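Tumour necrosis factor receptor (Ectromelia virus, PDB 3ON9) probably blunts host immune defence as a decoy receptor for tumour necrosis factor and chemokines, the latter bound through its C-terminal SECRET domain. Local coordinates at residues A[37-51]-A[75-89]. Residues are numbered along the deposited sequence; the frame is centred on the assembly and turned at random.
Sequences ELTITLTHEDCTPVF and QDLTTQCKINLEIKC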
# COMPACT_ATOMS: atom_id res chain seq x y z
N GLU A 37 -16.05 -1.13 -6.86
CA GLU A 37 -15.49 -2.23 -7.66
C GLU A 37 -14.19 -2.83 -7.10
O GLU A 37 -13.80 -3.94 -7.48
CB GLU A 37 -15.26 -1.80 -9.12
CG GLU A 37 -14.11 -0.82 -9.26
CD GLU A 37 -13.87 -0.38 -10.69
OE1 GLU A 37 -14.50 -0.91 -11.63
OE2 GLU A 37 -13.04 0.53 -10.86
N LEU A 38 -13.54 -2.12 -6.19
CA LEU A 38 -12.25 -2.56 -5.63
C LEU A 38 -12.14 -2.18 -4.17
O LEU A 38 -12.51 -1.07 -3.80
CB LEU A 38 -11.09 -1.91 -6.40
CG LEU A 38 -10.68 -2.56 -7.72
CD1 LEU A 38 -9.98 -1.55 -8.63
CD2 LEU A 38 -9.81 -3.77 -7.47
N THR A 39 -11.63 -3.08 -3.34
CA THR A 39 -11.35 -2.73 -1.95
C THR A 39 -9.90 -3.08 -1.65
O THR A 39 -9.43 -4.17 -1.98
CB THR A 39 -12.25 -3.48 -0.96
OG1 THR A 39 -13.63 -3.21 -1.26
CG2 THR A 39 -11.96 -3.04 0.49
N ILE A 40 -9.20 -2.13 -1.04
CA ILE A 40 -7.83 -2.37 -0.59
C ILE A 40 -7.84 -2.38 0.93
O ILE A 40 -8.25 -1.40 1.56
CB ILE A 40 -6.87 -1.28 -1.09
CG1 ILE A 40 -6.96 -1.14 -2.61
CG2 ILE A 40 -5.44 -1.61 -0.64
CD1 ILE A 40 -6.26 0.11 -3.15
N THR A 41 -7.39 -3.49 1.51
CA THR A 41 -7.40 -3.70 2.96
C THR A 41 -5.98 -3.89 3.48
O THR A 41 -5.24 -4.78 3.03
CB THR A 41 -8.26 -4.92 3.35
OG1 THR A 41 -9.59 -4.75 2.85
CG2 THR A 41 -8.30 -5.12 4.87
N LEU A 42 -5.60 -3.03 4.42
CA LEU A 42 -4.28 -3.03 5.01
C LEU A 42 -4.31 -3.34 6.51
O LEU A 42 -5.00 -2.67 7.27
CB LEU A 42 -3.64 -1.65 4.83
CG LEU A 42 -2.41 -1.35 5.68
CD1 LEU A 42 -1.19 -2.14 5.21
CD2 LEU A 42 -2.13 0.14 5.64
N THR A 43 -3.54 -4.33 6.93
CA THR A 43 -3.26 -4.50 8.36
C THR A 43 -1.78 -4.27 8.67
O THR A 43 -0.93 -4.27 7.78
CB THR A 43 -3.74 -5.85 8.93
OG1 THR A 43 -2.99 -6.92 8.34
CG2 THR A 43 -5.23 -6.07 8.66
N HIS A 44 -1.49 -4.07 9.94
CA HIS A 44 -0.17 -3.58 10.34
C HIS A 44 0.12 -4.00 11.77
O HIS A 44 0.62 -3.20 12.57
CB HIS A 44 -0.15 -2.06 10.22
CG HIS A 44 -1.32 -1.40 10.89
ND1 HIS A 44 -2.48 -1.06 10.22
CD2 HIS A 44 -1.52 -1.07 12.18
CE1 HIS A 44 -3.33 -0.53 11.07
NE2 HIS A 44 -2.77 -0.52 12.27
N GLU A 45 -0.17 -5.25 12.09
CA GLU A 45 0.02 -5.76 13.45
C GLU A 45 1.47 -5.68 13.90
O GLU A 45 2.38 -6.08 13.16
CB GLU A 45 -0.50 -7.20 13.59
CG GLU A 45 -0.34 -7.75 15.01
CD GLU A 45 -1.04 -9.08 15.22
OE1 GLU A 45 -1.61 -9.61 14.25
OE2 GLU A 45 -1.03 -9.60 16.35
N ASP A 46 1.69 -5.15 15.10
CA ASP A 46 3.01 -5.03 15.72
C ASP A 46 3.92 -4.00 15.03
O ASP A 46 5.12 -3.94 15.31
CB ASP A 46 3.71 -6.40 15.83
CG ASP A 46 3.02 -7.31 16.82
OD1 ASP A 46 2.51 -6.81 17.84
OD2 ASP A 46 2.97 -8.54 16.59
N CYS A 47 3.34 -3.19 14.15
CA CYS A 47 4.06 -2.06 13.55
C CYS A 47 3.79 -0.85 14.42
O CYS A 47 2.65 -0.51 14.67
CB CYS A 47 3.55 -1.77 12.14
SG CYS A 47 3.59 -3.20 11.04
N THR A 48 4.85 -0.19 14.89
CA THR A 48 4.68 0.91 15.83
C THR A 48 4.17 2.19 15.15
O THR A 48 3.24 2.82 15.64
CB THR A 48 5.98 1.21 16.63
OG1 THR A 48 6.62 -0.02 16.99
CG2 THR A 48 5.64 1.99 17.91
N PRO A 49 4.77 2.58 14.01
CA PRO A 49 4.29 3.82 13.38
C PRO A 49 2.83 3.71 13.00
O PRO A 49 2.44 2.70 12.39
CB PRO A 49 5.15 3.91 12.11
CG PRO A 49 6.42 3.15 12.49
CD PRO A 49 5.92 2.00 13.31
N VAL A 50 2.02 4.71 13.35
CA VAL A 50 0.57 4.63 13.15
C VAL A 50 0.15 5.19 11.79
O VAL A 50 0.62 6.24 11.34
CB VAL A 50 -0.24 5.26 14.32
CG1 VAL A 50 0.13 4.58 15.64
CG2 VAL A 50 -0.00 6.74 14.41
N PHE A 51 -0.73 4.46 11.12
CA PHE A 51 -1.23 4.93 9.84
C PHE A 51 -2.23 6.06 10.05
O PHE A 51 -3.17 5.91 10.83
CB PHE A 51 -1.82 3.78 9.04
CG PHE A 51 -0.78 2.91 8.40
CD1 PHE A 51 -0.30 3.21 7.13
CD2 PHE A 51 -0.24 1.83 9.08
CE1 PHE A 51 0.69 2.42 6.54
CE2 PHE A 51 0.74 1.04 8.50
CZ PHE A 51 1.22 1.34 7.23
N GLN A 75 10.01 2.26 15.05
CA GLN A 75 9.59 0.89 15.30
C GLN A 75 10.28 0.30 16.55
O GLN A 75 11.50 0.41 16.72
CB GLN A 75 9.91 0.02 14.07
CG GLN A 75 9.62 -1.47 14.26
CD GLN A 75 8.13 -1.79 14.41
OE1 GLN A 75 7.27 -1.13 13.82
NE2 GLN A 75 7.83 -2.81 15.19
N ASP A 76 9.47 -0.33 17.39
CA ASP A 76 9.95 -1.07 18.56
C ASP A 76 10.74 -2.28 18.07
O ASP A 76 10.19 -3.14 17.40
CB ASP A 76 8.71 -1.53 19.36
CG ASP A 76 9.06 -2.13 20.70
OD1 ASP A 76 10.23 -2.51 20.89
OD2 ASP A 76 8.15 -2.21 21.56
N LEU A 77 12.02 -2.36 18.39
CA LEU A 77 12.81 -3.48 17.86
C LEU A 77 12.46 -4.81 18.53
O LEU A 77 12.92 -5.86 18.10
CB LEU A 77 14.31 -3.19 17.92
CG LEU A 77 14.76 -2.11 16.92
CD1 LEU A 77 16.22 -1.75 17.11
CD2 LEU A 77 14.48 -2.55 15.48
N THR A 78 11.63 -4.76 19.57
CA THR A 78 11.19 -5.98 20.24
C THR A 78 9.87 -6.53 19.69
O THR A 78 9.41 -7.58 20.13
CB THR A 78 11.10 -5.81 21.79
OG1 THR A 78 9.95 -5.02 22.12
CG2 THR A 78 12.35 -5.12 22.33
N THR A 79 9.26 -5.83 18.74
CA THR A 79 8.07 -6.35 18.06
C THR A 79 8.32 -6.40 16.55
O THR A 79 9.11 -5.61 16.02
CB THR A 79 6.78 -5.54 18.38
OG1 THR A 79 6.79 -4.28 17.69
CG2 THR A 79 6.66 -5.29 19.86
N GLN A 80 7.66 -7.33 15.88
CA GLN A 80 7.93 -7.59 14.46
C GLN A 80 6.79 -7.07 13.59
O GLN A 80 5.71 -7.65 13.58
CB GLN A 80 8.16 -9.08 14.22
CG GLN A 80 9.34 -9.69 14.99
CD GLN A 80 10.68 -9.03 14.66
OE1 GLN A 80 11.06 -8.89 13.50
NE2 GLN A 80 11.40 -8.63 15.71
N CYS A 81 7.04 -5.98 12.88
CA CYS A 81 6.01 -5.34 12.06
C CYS A 81 5.56 -6.28 10.93
O CYS A 81 6.38 -6.84 10.21
CB CYS A 81 6.57 -4.04 11.48
SG CYS A 81 5.50 -3.18 10.30
N LYS A 82 4.25 -6.47 10.82
CA LYS A 82 3.67 -7.32 9.78
C LYS A 82 2.68 -6.50 8.96
O LYS A 82 1.63 -6.09 9.47
CB LYS A 82 2.99 -8.54 10.42
CG LYS A 82 3.94 -9.44 11.22
CD LYS A 82 3.20 -10.43 12.13
CE LYS A 82 2.86 -9.82 13.48
NZ LYS A 82 4.07 -9.70 14.36
N ILE A 83 3.01 -6.24 7.69
CA ILE A 83 2.12 -5.51 6.80
C ILE A 83 1.41 -6.50 5.88
O ILE A 83 2.07 -7.21 5.12
CB ILE A 83 2.89 -4.49 5.94
CG1 ILE A 83 3.49 -3.38 6.82
CG2 ILE A 83 1.99 -3.90 4.86
CD1 ILE A 83 2.45 -2.43 7.42
N ASN A 84 0.09 -6.56 5.97
CA ASN A 84 -0.69 -7.38 5.04
C ASN A 84 -1.57 -6.48 4.21
O ASN A 84 -2.17 -5.53 4.71
CB ASN A 84 -1.57 -8.41 5.77
CG ASN A 84 -0.77 -9.46 6.51
OD1 ASN A 84 0.35 -9.82 6.09
ND2 ASN A 84 -1.33 -9.97 7.60
N LEU A 85 -1.67 -6.79 2.93
CA LEU A 85 -2.44 -5.97 2.01
C LEU A 85 -3.20 -6.89 1.08
O LEU A 85 -2.63 -7.82 0.53
CB LEU A 85 -1.46 -5.13 1.18
CG LEU A 85 -2.03 -3.98 0.38
CD1 LEU A 85 -2.60 -2.90 1.33
CD2 LEU A 85 -0.93 -3.39 -0.51
N GLU A 86 -4.49 -6.63 0.92
CA GLU A 86 -5.31 -7.41 0.01
C GLU A 86 -6.05 -6.46 -0.92
O GLU A 86 -6.63 -5.47 -0.48
CB GLU A 86 -6.33 -8.25 0.79
CG GLU A 86 -7.34 -8.97 -0.10
CD GLU A 86 -8.62 -9.34 0.65
OE1 GLU A 86 -8.74 -10.52 1.06
OE2 GLU A 86 -9.49 -8.46 0.84
N ILE A 87 -5.98 -6.75 -2.22
CA ILE A 87 -6.75 -6.02 -3.22
C ILE A 87 -7.88 -6.93 -3.69
O ILE A 87 -7.63 -7.99 -4.28
CB ILE A 87 -5.86 -5.58 -4.41
CG1 ILE A 87 -4.75 -4.62 -3.94
CG2 ILE A 87 -6.71 -4.90 -5.50
CD1 ILE A 87 -3.51 -5.29 -3.35
N LYS A 88 -9.12 -6.53 -3.42
CA LYS A 88 -10.29 -7.36 -3.68
C LYS A 88 -11.15 -6.80 -4.81
O LYS A 88 -11.73 -5.71 -4.67
CB LYS A 88 -11.13 -7.53 -2.40
CG LYS A 88 -12.54 -8.10 -2.61
CD LYS A 88 -12.49 -9.52 -3.18
CE LYS A 88 -13.80 -10.27 -2.93
NZ LYS A 88 -15.00 -9.55 -3.47
N CYS A 89 -11.22 -7.54 -5.92
CA CYS A 89 -12.08 -7.19 -7.05
C CYS A 89 -13.51 -7.56 -6.74
O CYS A 89 -13.76 -8.54 -6.06
CB CYS A 89 -11.68 -7.98 -8.31
SG CYS A 89 -10.04 -7.58 -8.99
O HOH W 1 -9.78 -5.86 0.45
O HOH W 2 -0.75 -7.29 10.00
O HOH W 3 6.16 -9.41 17.27
O HOH W 4 5.23 -1.87 18.28
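I40 and L85 run alongside each other in the same direction, with I40 CG2 3.7 Å from L85 CD1, on the inward face of a β-sandwich, the SECRET domain fold. Strands 38-45 and 82-89 are antiparallel neighbours, their axes at 167°; hydrogen-bonded pairs T39-K88, T41-E86 and T43-N84 fix the register. L42 crosses I83 at a slant, CD1 against CG2 at 3.7 Å, while L42 CD2 sits over the centre of the F51 ring and I83 CD1 meets that ring's edge. Strands 8-16, 62-69 and 122-130 of the other sheet pack on this row. Nearer the loops, C47 SG and C81 SG form a disulfide that ties the two segments covalently. K82 runs beside D46, and two bends toward the end of its chain bring NZ to the anti lone pair of D46 OD2, a salt bridge of 2.7 Å; NZ also donates to Q80 O. A bend in the Q75 chain (chi2 67°) turns its amide toward the 46-48 backbone: OE1 accepts from T48 N, and NE2 donates to D46 O, which lies in the amide plane. T79 OG1 gives D46 O a second bond. T48 returns the grip, OG1 accepting from D76 N at 2.9 Å along a nearly straight N-H (173°).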